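Local coordinates for protein GCN5-related N-acetyltransferase (Arthrobacter sp., PDB 2R1I) that probably transfers an acetyl group from acetyl-coenzyme A to an amine of a still unidentified substrate, as other GNAT-family acetyltransferases do, at residues A[27-33]-A[61-67]; A[35-40]-A[79-83]. The contacts are given in a common frame with arbitrary orientation. Where two conformers were deposited one is given. Residues are numbered along the deposited sequence.

The two contacts illustrate how an acetyltransferase of the GNAT family wraps its first helices over its sheet. From the N terminus, strand 26-27 leads through residues 27-33 into helix 33-47. Helix 54-64 follows, and interaction 1 closes this helical excursion by bringing residues 61-67 back against 27-33, just before the chain enters strand 70-75. Interaction 2 starts further along helix 33-47, at 35-40, and ends at 79-83, where the chain enters strand 81-88 of the sheet. The segments therefore alternate and the two loops cross. Physically they adjoin: Leu61 and Ala28 of interaction 1 touch Val36 of interaction 2, so both helices and the sheet share one apolar core.

Interaction 1 of 2, residues A[27-33]-A[61-67]; sequences RATPADA and LSHLLAG
The last turn of helix 54-64 and the turn after it pack against the connection from strand 26-27 into helix 33-47. That connection is extended at Arg27 and Ala28, then makes a 3-10 turn at 30-32, closed by Asp32 N to Thr29 O (2.8 Å) and buttressed by Thr29 N to Asp32 OD2 (2.9 Å). CA atoms lie closest at Ala33-Leu61 (5.3 Å) and Pro30-Leu65 (5.0 Å).

At Leu61, CB meets Ala33 CB at 4.0 Å and CD1 reaches Ala33 O at 3.7 Å. Ser62 follows, its OG 3.4 Å from Ala33 CB while hydrogen-bonded to Ala58 in its own helix. Leu61 O accepts from Leu65 N at 2.8 Å, and Leu65, chi1 m and chi2 t, is the main apolar side chain of the contact: its CD1 lies 3.4 Å from Thr29 O and 3.8 Å from Ala33 CA, its CD2 4.1 Å from Ala28 CB. This belongs to the opening of the GNAT fold, where the first strand is followed by two helices before the chain returns to the sheet as strand 70-75, antiparallel to 26-27; Ala28 pairs through its backbone with Val72 of strand 70-75. A water lies 2.6 Å from Leu65 O and 2.7 Å from Ala28 O, linking the two backbones, which share no direct hydrogen bond.

A type I turn, Leu64 to Gly67, then redirects the chain. In it Ala66 presents CA to Pro30 CG at 3.8 Å. At Gly67, O lies 3.0 Å from NH2 of the fully extended Arg27, near the guanidinium plane but at an angle too poor for a hydrogen bond; its NH1 forms a salt bridge with Glu68.

Interaction 2 of 2, residues A[35-40]-A[79-83]; sequences TVAQML and PTGLA
Met39, present as selenomethionine, lies across residues 79-82: its SE rests 3.8 Å from Pro79 CB, and its CE continues over the backbone to 3.8 Å from Gly81 N and 3.9 Å from Thr80 C, ending 3.9 Å from Leu82 CD2. The m, t, p rotamer gives this course, carrying the side chain outward and turning its methyl along the backbone from Pro79 to Gly81.

Helix 35-40 is regular, with Met39 N to Thr35 O and Leu40 N to Val36 O both 2.9 Å. Its axis crosses that of strand 81-83 at -101°, nearly perpendicular, with a closest approach of 9.7 Å. The nearest CA pairs are Thr35-Pro79 (8.5 Å) and Met39-Thr80 (7.9 Å). One turn before Met39, Thr35 CG2 touches Pro79 CG at 4.3 Å. Leu82, with chi1 and chi2 both p, points from the strand toward the helix, and besides Met39 it meets Val36 and Leu40: both its methyls, CD1 and CD2, lie 4.1 Å from Leu40 CD2, and its CD2 also reaches Val36 CG1 at 4.3 Å.

Thr80 and Gly81 both face Ala75 in a classic beta bulge where the hairpin returns from strand 70-75. Helix 33-47 here packs on one face of the GNAT sheet, with Leu74 and Tyr104 of the adjacent strands flanking Leu82, while Ala83 touches Ser122 of helix 109-128. Leu40 also packs on Trp92 of the second subunit.

The contacts between the segments are van der Waals and mostly apolar, so helix and strand are joined by dispersion and burial of apolar surface, with no directional polar bond between them.

Interaction 1 of 2, residues A[27-33]-A[61-67]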
# COMPACT_ATOMS: atom_id res chain seq x y z
N ARG A 27 7.61 -9.97 17.99
CA ARG A 27 6.94 -8.69 17.75
C ARG A 27 7.45 -7.66 18.72
O ARG A 27 7.45 -7.89 19.95
CB ARG A 27 5.44 -8.87 17.89
CG ARG A 27 4.69 -7.58 17.60
CD ARG A 27 3.26 -7.79 17.40
NE ARG A 27 2.60 -6.51 17.29
CZ ARG A 27 1.29 -6.34 17.28
NH1 ARG A 27 0.48 -7.37 17.37
NH2 ARG A 27 0.80 -5.13 17.16
N ALA A 28 7.87 -6.50 18.18
CA ALA A 28 8.23 -5.32 18.96
C ALA A 28 7.01 -4.77 19.72
O ALA A 28 5.93 -4.62 19.14
CB ALA A 28 8.77 -4.21 18.04
N THR A 29 7.20 -4.50 20.99
CA THR A 29 6.19 -3.90 21.89
C THR A 29 6.49 -2.41 22.04
O THR A 29 7.57 -1.94 21.63
CB THR A 29 6.28 -4.53 23.29
OG1 THR A 29 7.48 -4.09 23.93
CG2 THR A 29 6.22 -6.02 23.22
N PRO A 30 5.56 -1.65 22.66
CA PRO A 30 5.88 -0.26 22.90
C PRO A 30 7.20 -0.03 23.65
O PRO A 30 7.87 0.98 23.43
CB PRO A 30 4.65 0.22 23.70
CG PRO A 30 3.52 -0.58 23.15
CD PRO A 30 4.17 -1.98 23.06
N ALA A 31 7.61 -0.98 24.49
CA ALA A 31 8.88 -0.82 25.25
C ALA A 31 10.10 -0.86 24.34
O ALA A 31 11.20 -0.47 24.72
CB ALA A 31 8.99 -1.91 26.34
N ASP A 32 9.88 -1.36 23.13
CA ASP A 32 10.94 -1.43 22.13
C ASP A 32 11.04 -0.19 21.25
O ASP A 32 11.84 -0.20 20.30
CB ASP A 32 10.76 -2.66 21.23
CG ASP A 32 10.88 -3.97 21.98
OD1 ASP A 32 11.94 -4.16 22.66
OD2 ASP A 32 9.96 -4.81 21.83
N ALA A 33 10.26 0.85 21.51
CA ALA A 33 10.27 2.04 20.62
C ALA A 33 11.67 2.63 20.39
O ALA A 33 12.05 2.93 19.22
CB ALA A 33 9.25 3.12 21.04
N LEU A 61 6.97 5.75 17.00
CA LEU A 61 6.88 4.32 17.27
C LEU A 61 6.16 3.99 18.60
O LEU A 61 5.54 2.95 18.69
CB LEU A 61 8.26 3.70 17.26
CG LEU A 61 8.82 3.50 15.86
CD1 LEU A 61 10.31 3.44 16.02
CD2 LEU A 61 8.24 2.27 15.13
N SER A 62 6.25 4.87 19.59
CA SER A 62 5.53 4.68 20.85
C SER A 62 4.04 4.73 20.60
O SER A 62 3.24 4.20 21.38
CB SER A 62 5.93 5.73 21.87
OG SER A 62 7.21 5.44 22.36
N HIS A 63 3.66 5.39 19.50
CA HIS A 63 2.29 5.34 19.02
C HIS A 63 2.00 4.07 18.23
O HIS A 63 1.15 3.28 18.61
CB HIS A 63 1.95 6.56 18.16
CG HIS A 63 0.49 6.73 17.98
ND1 HIS A 63 -0.17 6.59 16.77
CD2 HIS A 63 -0.47 6.98 18.91
CE1 HIS A 63 -1.46 6.78 16.96
NE2 HIS A 63 -1.68 6.98 18.25
N LEU A 64 2.72 3.87 17.14
CA LEU A 64 2.46 2.76 16.23
C LEU A 64 2.54 1.39 16.89
O LEU A 64 1.69 0.51 16.60
CB LEU A 64 3.42 2.87 15.03
CG LEU A 64 3.24 4.08 14.16
CD1 LEU A 64 4.30 4.13 13.06
CD2 LEU A 64 1.83 4.14 13.60
N LEU A 65 3.56 1.18 17.72
CA LEU A 65 3.78 -0.11 18.35
C LEU A 65 2.66 -0.46 19.39
O LEU A 65 2.51 -1.61 19.77
CB LEU A 65 5.16 -0.15 19.00
CG LEU A 65 6.36 -0.05 18.07
CD1 LEU A 65 7.70 -0.10 18.80
CD2 LEU A 65 6.28 -1.18 17.01
N ALA A 66 1.92 0.57 19.85
CA ALA A 66 0.77 0.42 20.71
C ALA A 66 -0.47 -0.06 19.97
O ALA A 66 -1.42 -0.54 20.60
CB ALA A 66 0.43 1.75 21.39
N GLY A 67 -0.49 0.08 18.65
CA GLY A 67 -1.59 -0.38 17.80
C GLY A 67 -1.26 -1.59 16.94
O GLY A 67 -0.25 -2.29 17.17
O HOH W 1 3.29 -4.12 19.62

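Interaction 2 of 2, residues A[35-40]-A[79-83]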
# COMPACT_ATOMS: atom_id res chain seq x y z
N THR A 35 14.66 1.15 20.75
CA THR A 35 15.47 0.17 20.05
C THR A 35 15.20 0.23 18.57
O THR A 35 16.12 0.36 17.72
CB THR A 35 15.19 -1.25 20.62
OG1 THR A 35 15.73 -1.31 21.94
CG2 THR A 35 15.83 -2.39 19.77
N VAL A 36 13.93 0.20 18.24
CA VAL A 36 13.46 0.20 16.84
C VAL A 36 13.86 1.52 16.16
O VAL A 36 14.34 1.52 15.03
CB VAL A 36 11.96 -0.07 16.71
CG1 VAL A 36 11.52 0.07 15.25
CG2 VAL A 36 11.64 -1.51 17.18
N ALA A 37 13.65 2.63 16.87
CA ALA A 37 14.04 3.96 16.36
C ALA A 37 15.51 4.00 15.95
O ALA A 37 15.85 4.44 14.85
CB ALA A 37 13.75 5.05 17.39
N GLN A 38 16.36 3.49 16.81
CA GLN A 38 17.81 3.47 16.57
C GLN A 38 18.19 2.54 15.43
O GLN A 38 19.02 2.91 14.57
CB GLN A 38 18.55 3.06 17.83
CG GLN A 38 20.05 3.24 17.76
CD GLN A 38 20.47 4.72 17.67
OE1 GLN A 38 20.16 5.53 18.56
NE2 GLN A 38 21.16 5.07 16.59
N MSE A 39 17.58 1.37 15.37
CA MSE A 39 17.79 0.48 14.24
C MSE A 39 17.37 1.09 12.90
O MSE A 39 18.13 0.97 11.90
CB MSE A 39 17.10 -0.85 14.45
CG MSE A 39 17.60 -1.59 15.65
SE MSE A 39 16.55 -3.19 15.90
CE MSE A 39 17.16 -3.96 14.10
N LEU A 40 16.21 1.74 12.86
CA LEU A 40 15.73 2.37 11.62
C LEU A 40 16.66 3.49 11.19
O LEU A 40 16.97 3.65 9.99
CB LEU A 40 14.34 2.93 11.80
CG LEU A 40 13.17 1.95 11.90
CD1 LEU A 40 11.89 2.65 12.22
CD2 LEU A 40 13.05 1.10 10.59
N PRO A 79 18.65 -7.48 18.88
CA PRO A 79 18.14 -7.45 17.50
C PRO A 79 19.10 -6.84 16.46
O PRO A 79 19.67 -5.76 16.68
CB PRO A 79 16.86 -6.62 17.62
CG PRO A 79 16.53 -6.54 19.07
CD PRO A 79 17.82 -6.73 19.82
N THR A 80 19.29 -7.55 15.35
CA THR A 80 20.12 -7.06 14.24
C THR A 80 19.40 -6.96 12.89
O THR A 80 20.00 -6.53 11.88
CB THR A 80 21.36 -7.92 14.08
OG1 THR A 80 20.97 -9.27 13.80
CG2 THR A 80 22.20 -7.88 15.36
N GLY A 81 18.15 -7.37 12.88
CA GLY A 81 17.27 -7.24 11.72
C GLY A 81 15.83 -6.97 12.13
O GLY A 81 15.39 -7.34 13.21
N LEU A 82 15.10 -6.36 11.24
CA LEU A 82 13.70 -6.08 11.48
C LEU A 82 12.88 -6.10 10.21
O LEU A 82 13.44 -5.94 9.10
CB LEU A 82 13.55 -4.75 12.23
CG LEU A 82 13.93 -3.42 11.62
CD1 LEU A 82 12.98 -2.95 10.51
CD2 LEU A 82 13.94 -2.34 12.71
N ALA A 83 11.57 -6.32 10.39
CA ALA A 83 10.57 -6.15 9.34
C ALA A 83 9.48 -5.19 9.83
O ALA A 83 9.13 -5.23 11.02
CB ALA A 83 9.96 -7.48 8.99